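PDB 2V6K: maleylpyruvate isomerase from Ralstonia sp., which catalyses the glutathione-dependent isomerisation of maleylpyruvate to fumarylpyruvate in naphthalene degradation, working as a homodimeric zeta-class glutathione S-transferase. Local coordinates for residues Y6-S11 against A32-K37; T13-R18 against Y168-V173. All coordinates share one frame; numbering follows the deposited sequence.

Interaction 1: residues Y6-S11 against A32-K37. With TGG (gamma-glutamyl-S-(1,2-dicarboxyethyl)cysteinylglycine), chain C.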
ATOM      1  N   TYR A   6       8.382 -17.940   0.937  1.00  4.10           N
ATOM      2  CA  TYR A   6       7.646 -18.235   2.160  1.00  3.97           C
ATOM      3  C   TYR A   6       6.253 -17.661   2.001  1.00  4.20           C
ATOM      4  O   TYR A   6       6.085 -16.449   1.913  1.00  4.82           O
ATOM      5  CB  TYR A   6       8.345 -17.618   3.369  1.00  4.71           C
ATOM      6  CG  TYR A   6       9.669 -18.262   3.682  1.00  4.02           C
ATOM      7  CD1 TYR A   6       9.738 -19.367   4.527  1.00  5.77           C
ATOM      8  CD2 TYR A   6      10.854 -17.780   3.123  1.00  5.93           C
ATOM      9  CE1 TYR A   6      10.951 -19.969   4.816  1.00  6.44           C
ATOM     10  CE2 TYR A   6      12.073 -18.375   3.409  1.00  6.67           C
ATOM     11  CZ  TYR A   6      12.113 -19.470   4.252  1.00  5.19           C
ATOM     12  OH  TYR A   6      13.321 -20.068   4.543  1.00  8.35           O
ATOM     13  N   ASN A   7       5.256 -18.535   1.934  1.00  4.46           N
ATOM     14  CA  ASN A   7       3.917 -18.104   1.581  1.00  4.95           C
ATOM     15  C   ASN A   7       2.863 -19.145   1.953  1.00  4.95           C
ATOM     16  O   ASN A   7       3.182 -20.143   2.593  1.00  5.24           O
ATOM     17  CB  ASN A   7       3.859 -17.680   0.101  1.00  5.25           C
ATOM     18  CG  ASN A   7       3.831 -18.850  -0.861  1.00  4.62           C
ATOM     19  OD1 ASN A   7       4.626 -19.800  -0.768  1.00  8.06           O
ATOM     20  ND2 ASN A   7       2.919 -18.782  -1.808  1.00  3.97           N
ATOM     21  N   PHE A   8       1.611 -18.887   1.586  1.00  4.98           N
ATOM     22  CA  PHE A   8       0.487 -19.721   1.998  1.00  4.10           C
ATOM     23  C   PHE A   8      -0.498 -19.777   0.845  1.00  4.76           C
ATOM     24  O   PHE A   8      -0.662 -18.800   0.119  1.00  4.34           O
ATOM     25  CB  PHE A   8      -0.145 -19.098   3.247  1.00  4.44           C
ATOM     26  CG  PHE A   8      -1.304 -19.874   3.837  1.00  4.44           C
ATOM     27  CD1 PHE A   8      -1.121 -21.118   4.439  1.00  4.87           C
ATOM     28  CD2 PHE A   8      -2.576 -19.316   3.843  1.00  4.96           C
ATOM     29  CE1 PHE A   8      -2.204 -21.798   5.018  1.00  5.54           C
ATOM     30  CE2 PHE A   8      -3.659 -19.984   4.411  1.00  3.79           C
ATOM     31  CZ  PHE A   8      -3.473 -21.226   5.001  1.00  5.46           C
ATOM     32  N   TRP A   9      -1.159 -20.917   0.664  1.00  4.30           N
ATOM     33  CA  TRP A   9      -2.038 -21.064  -0.497  1.00  4.23           C
ATOM     34  C   TRP A   9      -3.136 -20.008  -0.556  1.00  4.47           C
ATOM     35  O   TRP A   9      -3.266 -19.291  -1.559  1.00  4.75           O
ATOM     36  CB  TRP A   9      -2.626 -22.479  -0.587  1.00  5.18           C
ATOM     37  CG  TRP A   9      -3.604 -22.880   0.487  1.00  4.69           C
ATOM     38  CD1 TRP A   9      -3.347 -23.064   1.816  1.00  6.30           C
ATOM     39  CD2 TRP A   9      -4.993 -23.182   0.302  1.00  5.23           C
ATOM     40  NE1 TRP A   9      -4.496 -23.455   2.471  1.00  6.11           N
ATOM     41  CE2 TRP A   9      -5.518 -23.536   1.564  1.00  5.57           C
ATOM     42  CE3 TRP A   9      -5.846 -23.187  -0.811  1.00  7.12           C
ATOM     43  CZ2 TRP A   9      -6.861 -23.892   1.746  1.00  7.47           C
ATOM     44  CZ3 TRP A   9      -7.177 -23.541  -0.631  1.00  7.75           C
ATOM     45  CH2 TRP A   9      -7.671 -23.889   0.639  1.00  8.40           C
ATOM     46  N   ARG A  10      -3.897 -19.909   0.529  1.00  4.49           N
ATOM     47  CA  ARG A  10      -5.066 -19.052   0.617  1.00  5.07           C
ATOM     48  C   ARG A  10      -4.630 -17.731   1.239  1.00  5.50           C
ATOM     49  O   ARG A  10      -4.945 -17.411   2.399  1.00  6.34           O
ATOM     50  CB  ARG A  10      -6.137 -19.743   1.462  1.00  5.64           C
ATOM     51  CG  ARG A  10      -7.529 -19.147   1.351  1.00  9.12           C
ATOM     52  CD  ARG A  10      -8.466 -19.727   2.418  1.00 11.26           C
ATOM     53  NE  ARG A  10      -7.970 -19.446   3.765  1.00 16.35           N
ATOM     54  CZ  ARG A  10      -7.669 -20.368   4.679  1.00 18.24           C
ATOM     55  NH1 ARG A  10      -7.841 -21.663   4.428  1.00 17.74           N
ATOM     56  NH2 ARG A  10      -7.215 -19.985   5.864  1.00 19.98           N
ATOM     57  N   SER A  11      -3.871 -16.980   0.457  1.00  5.82           N
ATOM     58  CA  SER A  11      -3.308 -15.712   0.883  1.00  5.63           C
ATOM     59  C   SER A  11      -3.241 -14.792  -0.316  1.00  5.76           C
ATOM     60  O   SER A  11      -2.588 -15.118  -1.309  1.00  5.84           O
ATOM     61  CB  SER A  11      -1.905 -15.927   1.448  1.00  5.88           C
ATOM     62  OG  SER A  11      -1.166 -14.720   1.442  1.00  5.78           O
ATOM     63  N   ALA A  32       5.761 -23.423   2.551  1.00  6.43           N
ATOM     64  CA  ALA A  32       4.480 -23.119   3.162  1.00  6.28           C
ATOM     65  C   ALA A  32       4.664 -22.635   4.586  1.00  6.15           C
ATOM     66  O   ALA A  32       5.393 -23.241   5.376  1.00  6.98           O
ATOM     67  CB  ALA A  32       3.587 -24.342   3.139  1.00  6.18           C
ATOM     68  N   VAL A  33       3.999 -21.529   4.892  1.00  5.06           N
ATOM     69  CA  VAL A  33       3.906 -21.018   6.247  1.00  5.43           C
ATOM     70  C   VAL A  33       2.419 -21.054   6.561  1.00  5.75           C
ATOM     71  O   VAL A  33       1.632 -20.296   5.989  1.00  6.44           O
ATOM     72  CB  VAL A  33       4.472 -19.582   6.345  1.00  5.71           C
ATOM     73  CG1 VAL A  33       4.325 -19.045   7.767  1.00  7.08           C
ATOM     74  CG2 VAL A  33       5.939 -19.559   5.920  1.00  7.71           C
ATOM     75  N   HIS A  34       2.033 -21.972   7.446  1.00  4.95           N
ATOM     76  CA  HIS A  34       0.621 -22.235   7.678  1.00  4.99           C
ATOM     77  C   HIS A  34      -0.001 -21.180   8.588  1.00  5.14           C
ATOM     78  O   HIS A  34       0.179 -21.203   9.808  1.00  5.15           O
ATOM     79  CB  HIS A  34       0.405 -23.639   8.249  1.00  5.60           C
ATOM     80  CG  HIS A  34      -0.984 -24.144   8.051  1.00  5.36           C
ATOM     81  ND1 HIS A  34      -2.095 -23.421   8.427  1.00  6.18           N
ATOM     82  CD2 HIS A  34      -1.447 -25.295   7.510  1.00  6.30           C
ATOM     83  CE1 HIS A  34      -3.184 -24.102   8.119  1.00  6.29           C
ATOM     84  NE2 HIS A  34      -2.818 -25.243   7.562  1.00  6.87           N
ATOM     85  N   LEU A  35      -0.727 -20.247   7.983  1.00  4.56           N
ATOM     86  CA  LEU A  35      -1.297 -19.128   8.724  1.00  5.07           C
ATOM     87  C   LEU A  35      -2.396 -19.550   9.687  1.00  4.94           C
ATOM     88  O   LEU A  35      -2.572 -18.933  10.734  1.00  5.24           O
ATOM     89  CB  LEU A  35      -1.821 -18.058   7.767  1.00  5.37           C
ATOM     90  CG  LEU A  35      -0.828 -17.567   6.711  1.00  5.51           C
ATOM     91  CD1 LEU A  35      -1.490 -16.524   5.851  1.00  8.00           C
ATOM     92  CD2 LEU A  35       0.436 -17.008   7.341  1.00  6.92           C
ATOM     93  N   GLY A  36      -3.131 -20.601   9.330  1.00  5.39           N
ATOM     94  CA  GLY A  36      -4.175 -21.123  10.217  1.00  5.14           C
ATOM     95  C   GLY A  36      -3.597 -21.677  11.511  1.00  4.76           C
ATOM     96  O   GLY A  36      -4.192 -21.539  12.587  1.00  5.19           O
ATOM     97  N   LYS A  37      -2.429 -22.308  11.398  1.00  4.47           N
ATOM     98  CA  LYS A  37      -1.683 -22.811  12.551  1.00  4.75           C
ATOM     99  C   LYS A  37      -0.841 -21.709  13.190  1.00  5.04           C
ATOM    100  O   LYS A  37      -0.089 -21.968  14.133  1.00  6.58           O
ATOM    101  CB  LYS A  37      -0.760 -23.962  12.128  1.00  5.44           C
ATOM    102  CG  LYS A  37      -1.473 -25.195  11.587  1.00  5.63           C
ATOM    103  CD  LYS A  37      -0.447 -26.289  11.263  1.00  7.97           C
ATOM    104  CE  LYS A  37      -1.082 -27.510  10.634  1.00  9.58           C
ATOM    105  NZ  LYS A  37      -0.031 -28.518  10.297  1.00 12.08           N
TER
HETATM  106  OC1 TGG C1213       1.968  -6.907   0.568  1.00  8.53           O
HETATM  107  CO1 TGG C1213       2.618  -7.223   1.585  1.00  7.71           C
HETATM  108  OT1 TGG C1213       3.535  -8.070   1.587  1.00  7.87           O
HETATM  109  CA1 TGG C1213       2.279  -6.521   2.868  1.00  7.94           C
HETATM  110  NN1 TGG C1213       1.929  -5.129   2.606  1.00  8.80           N
HETATM  111  CB1 TGG C1213       1.086  -7.182   3.550  1.00  8.71           C
HETATM  112  CG1 TGG C1213       1.411  -8.605   3.974  1.00  7.87           C
HETATM  113  CD1 TGG C1213       0.391  -9.237   4.913  1.00 11.53           C
HETATM  114  OE1 TGG C1213      -0.823  -8.538   5.049  1.00  8.77           O
HETATM  115  NN2 TGG C1213       0.171 -10.604   4.557  1.00  7.78           N
HETATM  116  CA2 TGG C1213      -0.968 -11.358   5.005  1.00  7.01           C
HETATM  117  CO2 TGG C1213      -0.554 -11.826   6.394  1.00  9.77           C
HETATM  118  OC2 TGG C1213       0.500 -12.757   6.397  1.00  8.13           O
HETATM  119  NN3 TGG C1213      -1.635 -12.156   7.273  1.00  8.27           N
HETATM  120  CA3 TGG C1213      -1.362 -12.824   8.529  1.00  8.57           C
HETATM  121  CO3 TGG C1213      -2.133 -12.156   9.632  1.00  9.97           C
HETATM  122  OC3 TGG C1213      -2.860 -11.180   9.363  1.00  8.78           O
HETATM  123  OT3 TGG C1213      -2.004 -12.641  10.780  1.00 10.18           O
HETATM  124  CB2 TGG C1213      -1.137 -12.399   3.917  1.00  8.39           C
HETATM  125  SG2 TGG C1213      -2.253 -13.703   4.262  1.00  9.73           S
HETATM  126  CD2 TGG C1213      -3.906 -13.101   4.312  1.00  9.76           C
HETATM  127  CE2 TGG C1213      -4.373 -12.768   2.915  1.00 12.94           C
HETATM  128  OE2 TGG C1213      -5.215 -13.496   2.340  1.00 13.45           O
HETATM  129  OF2 TGG C1213      -3.897 -11.757   2.349  1.00 14.73           O
HETATM  130  CF2 TGG C1213      -4.704 -14.233   4.958  1.00 11.69           C
HETATM  131  CH2 TGG C1213      -6.132 -13.877   5.284  1.00 12.64           C
HETATM  132  OI2 TGG C1213      -6.476 -12.682   5.297  1.00 11.33           O
HETATM  133  OJ2 TGG C1213      -6.926 -14.818   5.523  1.00 14.59           O
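The F8 ring is sandwiched between L35 on one face and W9 on the other. L35 N lies toward the rim of its face, and L35 CG makes a CH-pi contact 4.1 Å from the F8 ring centroid. W9 CD1 leans over the rim of the opposite face, and R10 NH2 lies in the ring plane at its edge. The H34 ring approaches F8 obliquely, planes 53° apart, with F8 CE1 over one of its faces and K37 CG over the other. F8 CG stands anti to its backbone N (chi1 -178°), which turns CG toward 32-37; F8 CD1 lies 3.3 Å from V33 O. The two segments continue from neighbouring parallel strands of the thioredoxin-like N-terminal domain, 4-7 and 29-32, bridged at N7 and A32. V33 N donates to N7 O over 2.8 Å, nearly straight at 163°, and A32 CA-H points at the same oxygen. V33 CG2 lies at the edge of the Y6 ring, near its plane. L35 CD1 lies 3.6 Å from F8 CD2 and, toward the glutathione site, 3.3 Å from the thioether sulphur SG2 of TGG. S11 OG lies 3.2 Å from the same SG2 and is hydrogen-bonded to S14 OG.

Interaction 2: residues T13-R18 against Y168-V173. With TGG (gamma-glutamyl-S-(1,2-dicarboxyethyl)cysteinylglycine), chain C.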
ATOM      1  N   THR A  13      -1.823 -11.758  -0.767  1.00  4.38           N
ATOM      2  CA  THR A  13      -0.506 -11.201  -1.075  1.00  4.99           C
ATOM      3  C   THR A  13       0.437 -12.284  -1.586  1.00  5.39           C
ATOM      4  O   THR A  13       1.306 -12.004  -2.407  1.00  5.46           O
ATOM      5  CB  THR A  13       0.128 -10.507   0.128  1.00  5.10           C
ATOM      6  OG1 THR A  13       0.099 -11.410   1.243  1.00  5.53           O
ATOM      7  CG2 THR A  13      -0.627  -9.233   0.481  1.00  5.88           C
ATOM      8  N   SER A  14       0.274 -13.517  -1.109  1.00  4.90           N
ATOM      9  CA  SER A  14       1.055 -14.635  -1.645  1.00  4.59           C
ATOM     10  C   SER A  14       0.683 -14.891  -3.097  1.00  4.74           C
ATOM     11  O   SER A  14       1.550 -15.037  -3.954  1.00  5.17           O
ATOM     12  CB  SER A  14       0.806 -15.905  -0.836  1.00  5.60           C
ATOM     13  OG  SER A  14       1.269 -15.766   0.501  1.00  6.00           O
ATOM     14  N   HIS A  15      -0.617 -14.962  -3.356  1.00  4.49           N
ATOM     15  CA  HIS A  15      -1.186 -15.153  -4.689  1.00  4.25           C
ATOM     16  C   HIS A  15      -0.678 -14.066  -5.645  1.00  4.33           C
ATOM     17  O   HIS A  15      -0.227 -14.372  -6.758  1.00  4.26           O
ATOM     18  CB  HIS A  15      -2.713 -15.133  -4.515  1.00  4.11           C
ATOM     19  CG  HIS A  15      -3.507 -15.441  -5.746  1.00  3.93           C
ATOM     20  ND1 HIS A  15      -4.885 -15.413  -5.734  1.00  5.28           N
ATOM     21  CD2 HIS A  15      -3.144 -15.758  -7.014  1.00  4.49           C
ATOM     22  CE1 HIS A  15      -5.339 -15.701  -6.941  1.00  4.84           C
ATOM     23  NE2 HIS A  15      -4.304 -15.919  -7.735  1.00  4.65           N
ATOM     24  N   ARG A  16      -0.731 -12.812  -5.189  1.00  4.50           N
ATOM     25  CA  ARG A  16      -0.239 -11.654  -5.933  1.00  4.88           C
ATOM     26  C   ARG A  16       1.206 -11.853  -6.400  1.00  5.07           C
ATOM     27  O   ARG A  16       1.531 -11.665  -7.580  1.00  5.23           O
ATOM     28  CB  ARG A  16      -0.365 -10.427  -5.022  1.00  4.98           C
ATOM     29  CG  ARG A  16       0.022  -9.077  -5.609  1.00  4.65           C
ATOM     30  CD  ARG A  16       0.226  -8.074  -4.488  1.00  5.40           C
ATOM     31  NE  ARG A  16      -1.028  -7.802  -3.787  1.00  4.63           N
ATOM     32  CZ  ARG A  16      -1.126  -7.071  -2.681  1.00  5.93           C
ATOM     33  NH1 ARG A  16      -0.035  -6.568  -2.109  1.00  6.38           N
ATOM     34  NH2 ARG A  16      -2.317  -6.852  -2.136  1.00  5.80           N
ATOM     35  N   LEU A  17       2.071 -12.242  -5.471  1.00  4.42           N
ATOM     36  CA  LEU A  17       3.475 -12.437  -5.793  1.00  4.43           C
ATOM     37  C   LEU A  17       3.695 -13.678  -6.662  1.00  4.73           C
ATOM     38  O   LEU A  17       4.534 -13.661  -7.574  1.00  5.04           O
ATOM     39  CB  LEU A  17       4.319 -12.477  -4.516  1.00  5.55           C
ATOM     40  CG  LEU A  17       5.822 -12.716  -4.682  1.00  3.88           C
ATOM     41  CD1 LEU A  17       6.444 -11.745  -5.686  1.00  6.92           C
ATOM     42  CD2 LEU A  17       6.511 -12.588  -3.347  1.00  5.53           C
ATOM     43  N   ARG A  18       2.940 -14.743  -6.405  1.00  4.31           N
ATOM     44  CA  ARG A  18       3.054 -15.940  -7.239  1.00  4.51           C
ATOM     45  C   ARG A  18       2.734 -15.631  -8.694  1.00  4.44           C
ATOM     46  O   ARG A  18       3.400 -16.144  -9.593  1.00  5.22           O
ATOM     47  CB  ARG A  18       2.162 -17.079  -6.734  1.00  4.28           C
ATOM     48  CG  ARG A  18       2.639 -17.709  -5.432  1.00  4.97           C
ATOM     49  CD  ARG A  18       1.847 -18.966  -5.067  1.00  5.74           C
ATOM     50  NE  ARG A  18       0.392 -18.791  -5.016  1.00  5.52           N
ATOM     51  CZ  ARG A  18      -0.339 -18.742  -3.900  1.00  4.59           C
ATOM     52  NH1 ARG A  18       0.232 -18.811  -2.697  1.00  5.35           N
ATOM     53  NH2 ARG A  18      -1.655 -18.611  -3.991  1.00  5.83           N
ATOM     54  N   TYR A 168      -2.351  -7.715  -8.677  1.00  6.27           N
ATOM     55  CA  TYR A 168      -3.077  -7.300  -7.479  1.00  6.24           C
ATOM     56  C   TYR A 168      -4.576  -7.570  -7.598  1.00  7.24           C
ATOM     57  O   TYR A 168      -5.214  -7.975  -6.624  1.00  6.88           O
ATOM     58  CB  TYR A 168      -2.889  -5.809  -7.224  1.00  6.39           C
ATOM     59  CG  TYR A 168      -1.549  -5.357  -6.683  1.00  5.36           C
ATOM     60  CD1 TYR A 168      -1.459  -4.764  -5.420  1.00  5.96           C
ATOM     61  CD2 TYR A 168      -0.386  -5.438  -7.452  1.00  5.89           C
ATOM     62  CE1 TYR A 168      -0.252  -4.294  -4.928  1.00  4.69           C
ATOM     63  CE2 TYR A 168       0.835  -4.965  -6.965  1.00  5.11           C
ATOM     64  CZ  TYR A 168       0.889  -4.386  -5.706  1.00  4.85           C
ATOM     65  OH  TYR A 168       2.067  -3.883  -5.221  1.00  5.87           O
ATOM     66  N   LEU A 169      -5.154  -7.320  -8.772  1.00  6.27           N
ATOM     67  CA  LEU A 169      -6.601  -7.420  -8.929  1.00  6.64           C
ATOM     68  C   LEU A 169      -7.126  -8.844  -8.764  1.00  6.97           C
ATOM     69  O   LEU A 169      -8.119  -9.070  -8.063  1.00  7.08           O
ATOM     70  CB  LEU A 169      -7.051  -6.848 -10.280  1.00  7.18           C
ATOM     71  CG  LEU A 169      -8.561  -6.898 -10.526  1.00  5.80           C
ATOM     72  CD1 LEU A 169      -9.293  -5.943  -9.584  1.00  7.47           C
ATOM     73  CD2 LEU A 169      -8.867  -6.588 -11.986  1.00  7.53           C
ATOM     74  N   VAL A 170      -6.473  -9.799  -9.416  1.00  6.17           N
ATOM     75  CA  VAL A 170      -6.980 -11.167  -9.435  1.00  6.08           C
ATOM     76  C   VAL A 170      -7.148 -11.771  -8.022  1.00  6.05           C
ATOM     77  O   VAL A 170      -8.213 -12.287  -7.705  1.00  5.65           O
ATOM     78  CB  VAL A 170      -6.176 -12.054 -10.420  1.00  6.18           C
ATOM     79  CG1 VAL A 170      -6.453 -13.526 -10.203  1.00  6.26           C
ATOM     80  CG2 VAL A 170      -6.528 -11.656 -11.851  1.00  6.78           C
ATOM     81  N   PRO A 171      -6.114 -11.692  -7.165  1.00  6.08           N
ATOM     82  CA  PRO A 171      -6.315 -12.183  -5.800  1.00  5.33           C
ATOM     83  C   PRO A 171      -7.398 -11.427  -5.037  1.00  6.37           C
ATOM     84  O   PRO A 171      -8.095 -12.014  -4.211  1.00  6.25           O
ATOM     85  CB  PRO A 171      -4.948 -11.972  -5.144  1.00  5.94           C
ATOM     86  CG  PRO A 171      -3.989 -11.965  -6.291  1.00  6.28           C
ATOM     87  CD  PRO A 171      -4.734 -11.229  -7.369  1.00  6.38           C
ATOM     88  N   GLN A 172      -7.566 -10.141  -5.329  1.00  5.43           N
ATOM     89  CA  GLN A 172      -8.596  -9.357  -4.655  1.00  5.09           C
ATOM     90  C   GLN A 172     -10.005  -9.799  -5.056  1.00  5.85           C
ATOM     91  O   GLN A 172     -10.925  -9.790  -4.223  1.00  6.38           O
ATOM     92  CB  GLN A 172      -8.390  -7.863  -4.900  1.00  6.05           C
ATOM     93  CG  GLN A 172      -9.254  -6.988  -4.006  1.00  6.81           C
ATOM     94  CD  GLN A 172      -8.990  -7.239  -2.540  1.00  6.91           C
ATOM     95  OE1 GLN A 172      -7.949  -6.848  -2.009  1.00  7.86           O
ATOM     96  NE2 GLN A 172      -9.937  -7.904  -1.870  1.00  6.34           N
ATOM     97  N   VAL A 173     -10.177 -10.195  -6.318  1.00  5.58           N
ATOM     98  CA  VAL A 173     -11.460 -10.716  -6.779  1.00  5.64           C
ATOM     99  C   VAL A 173     -11.741 -12.058  -6.094  1.00  5.36           C
ATOM    100  O   VAL A 173     -12.875 -12.335  -5.711  1.00  5.79           O
ATOM    101  CB  VAL A 173     -11.501 -10.851  -8.313  1.00  6.39           C
ATOM    102  CG1 VAL A 173     -12.812 -11.473  -8.758  1.00  8.52           C
ATOM    103  CG2 VAL A 173     -11.333  -9.493  -8.965  1.00  7.81           C
TER
HETATM  104  OC1 TGG C1213       1.968  -6.907   0.568  1.00  8.53           O
HETATM  105  CO1 TGG C1213       2.618  -7.223   1.585  1.00  7.71           C
HETATM  106  OT1 TGG C1213       3.535  -8.070   1.587  1.00  7.87           O
HETATM  107  CA1 TGG C1213       2.279  -6.521   2.868  1.00  7.94           C
HETATM  108  NN1 TGG C1213       1.929  -5.129   2.606  1.00  8.80           N
HETATM  109  CB1 TGG C1213       1.086  -7.182   3.550  1.00  8.71           C
HETATM  110  CG1 TGG C1213       1.411  -8.605   3.974  1.00  7.87           C
HETATM  111  CD1 TGG C1213       0.391  -9.237   4.913  1.00 11.53           C
HETATM  112  OE1 TGG C1213      -0.823  -8.538   5.049  1.00  8.77           O
HETATM  113  NN2 TGG C1213       0.171 -10.604   4.557  1.00  7.78           N
HETATM  114  CA2 TGG C1213      -0.968 -11.358   5.005  1.00  7.01           C
HETATM  115  CO2 TGG C1213      -0.554 -11.826   6.394  1.00  9.77           C
HETATM  116  OC2 TGG C1213       0.500 -12.757   6.397  1.00  8.13           O
HETATM  117  NN3 TGG C1213      -1.635 -12.156   7.273  1.00  8.27           N
HETATM  118  CA3 TGG C1213      -1.362 -12.824   8.529  1.00  8.57           C
HETATM  119  CO3 TGG C1213      -2.133 -12.156   9.632  1.00  9.97           C
HETATM  120  OC3 TGG C1213      -2.860 -11.180   9.363  1.00  8.78           O
HETATM  121  OT3 TGG C1213      -2.004 -12.641  10.780  1.00 10.18           O
HETATM  122  CB2 TGG C1213      -1.137 -12.399   3.917  1.00  8.39           C
HETATM  123  SG2 TGG C1213      -2.253 -13.703   4.262  1.00  9.73           S
HETATM  124  CD2 TGG C1213      -3.906 -13.101   4.312  1.00  9.76           C
HETATM  125  CE2 TGG C1213      -4.373 -12.768   2.915  1.00 12.94           C
HETATM  126  OE2 TGG C1213      -5.215 -13.496   2.340  1.00 13.45           O
HETATM  127  OF2 TGG C1213      -3.897 -11.757   2.349  1.00 14.73           O
HETATM  128  CF2 TGG C1213      -4.704 -14.233   4.958  1.00 11.69           C
HETATM  129  CH2 TGG C1213      -6.132 -13.877   5.284  1.00 12.64           C
HETATM  130  OI2 TGG C1213      -6.476 -12.682   5.297  1.00 11.33           O
HETATM  131  OJ2 TGG C1213      -6.926 -14.818   5.523  1.00 14.59           O
HETATM  132  O   HOH W   1      -3.813  -8.512  -4.265  1.00  9.68           O
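Helices 12-24 and 164-178 pack with their short segments 13-18 and 168-173 running roughly antiparallel, 144° between directions and 8.3 Å between axes at closest approach. The backbones come nearest where R16 faces Y168 and H15 faces P171; at P171 the second helix is kinked, its proline N making no bond to the preceding turn. P171 wedges toward the first helix: its CG sits over one face of the H15 imidazole, 3.7 Å from the H15 ring centroid in a CH-pi contact, and also touches R16 N. V170 CG1 meets the same imidazole near NE2, the two side chains crossing at about a right angle. R16 CD is centred above the Y168 phenol, 3.7 Å from the ring centroid, and the bend at chi3 (-66°) brings R16 NE to 3.5 Å from Y168 CD1. The guanidinium plane lies 11° from that of the ring, with T13 CG2 on its opposite face. A water accepts from R16 NE at 2.9 Å and donates to Y168 O at 2.8 Å, joining two segments that share no direct hydrogen bond. R16 NH1 is hydrogen-bonded to S67 OG, which also bonds TGG, and lies 3.4 Å from TGG carboxylate OC1. Flat between T13 CG2 and the Y168 ring, the guanidinium of buried R16 would present positive charge to this glutamyl carboxylate and probably favours its binding.

The two contacts lie with centres 14 Å apart and alternate along the chain: 6-11, 13-18, 32-37, then 168-173. Strand 4-7 leads through the loop 8-11 into helix 12-24, so interaction 1 and the first half of interaction 2 belong to one beta-alpha-beta unit of the N-terminal domain, whereas 168-173 comes from the helical C-terminal domain. Interaction 1 lies within one domain; interaction 2 spans two, near the centre of the chain. R18 ties them directly, its NH1 and NH2 probably bonding F8 O and W9 O. Both touch TGG, interaction 1 at its sulphur, interaction 2 at its cysteinyl part through T13 and near the glutamyl carboxylate through R16, so strand-following loops and helix 12-24 line the glutathione site.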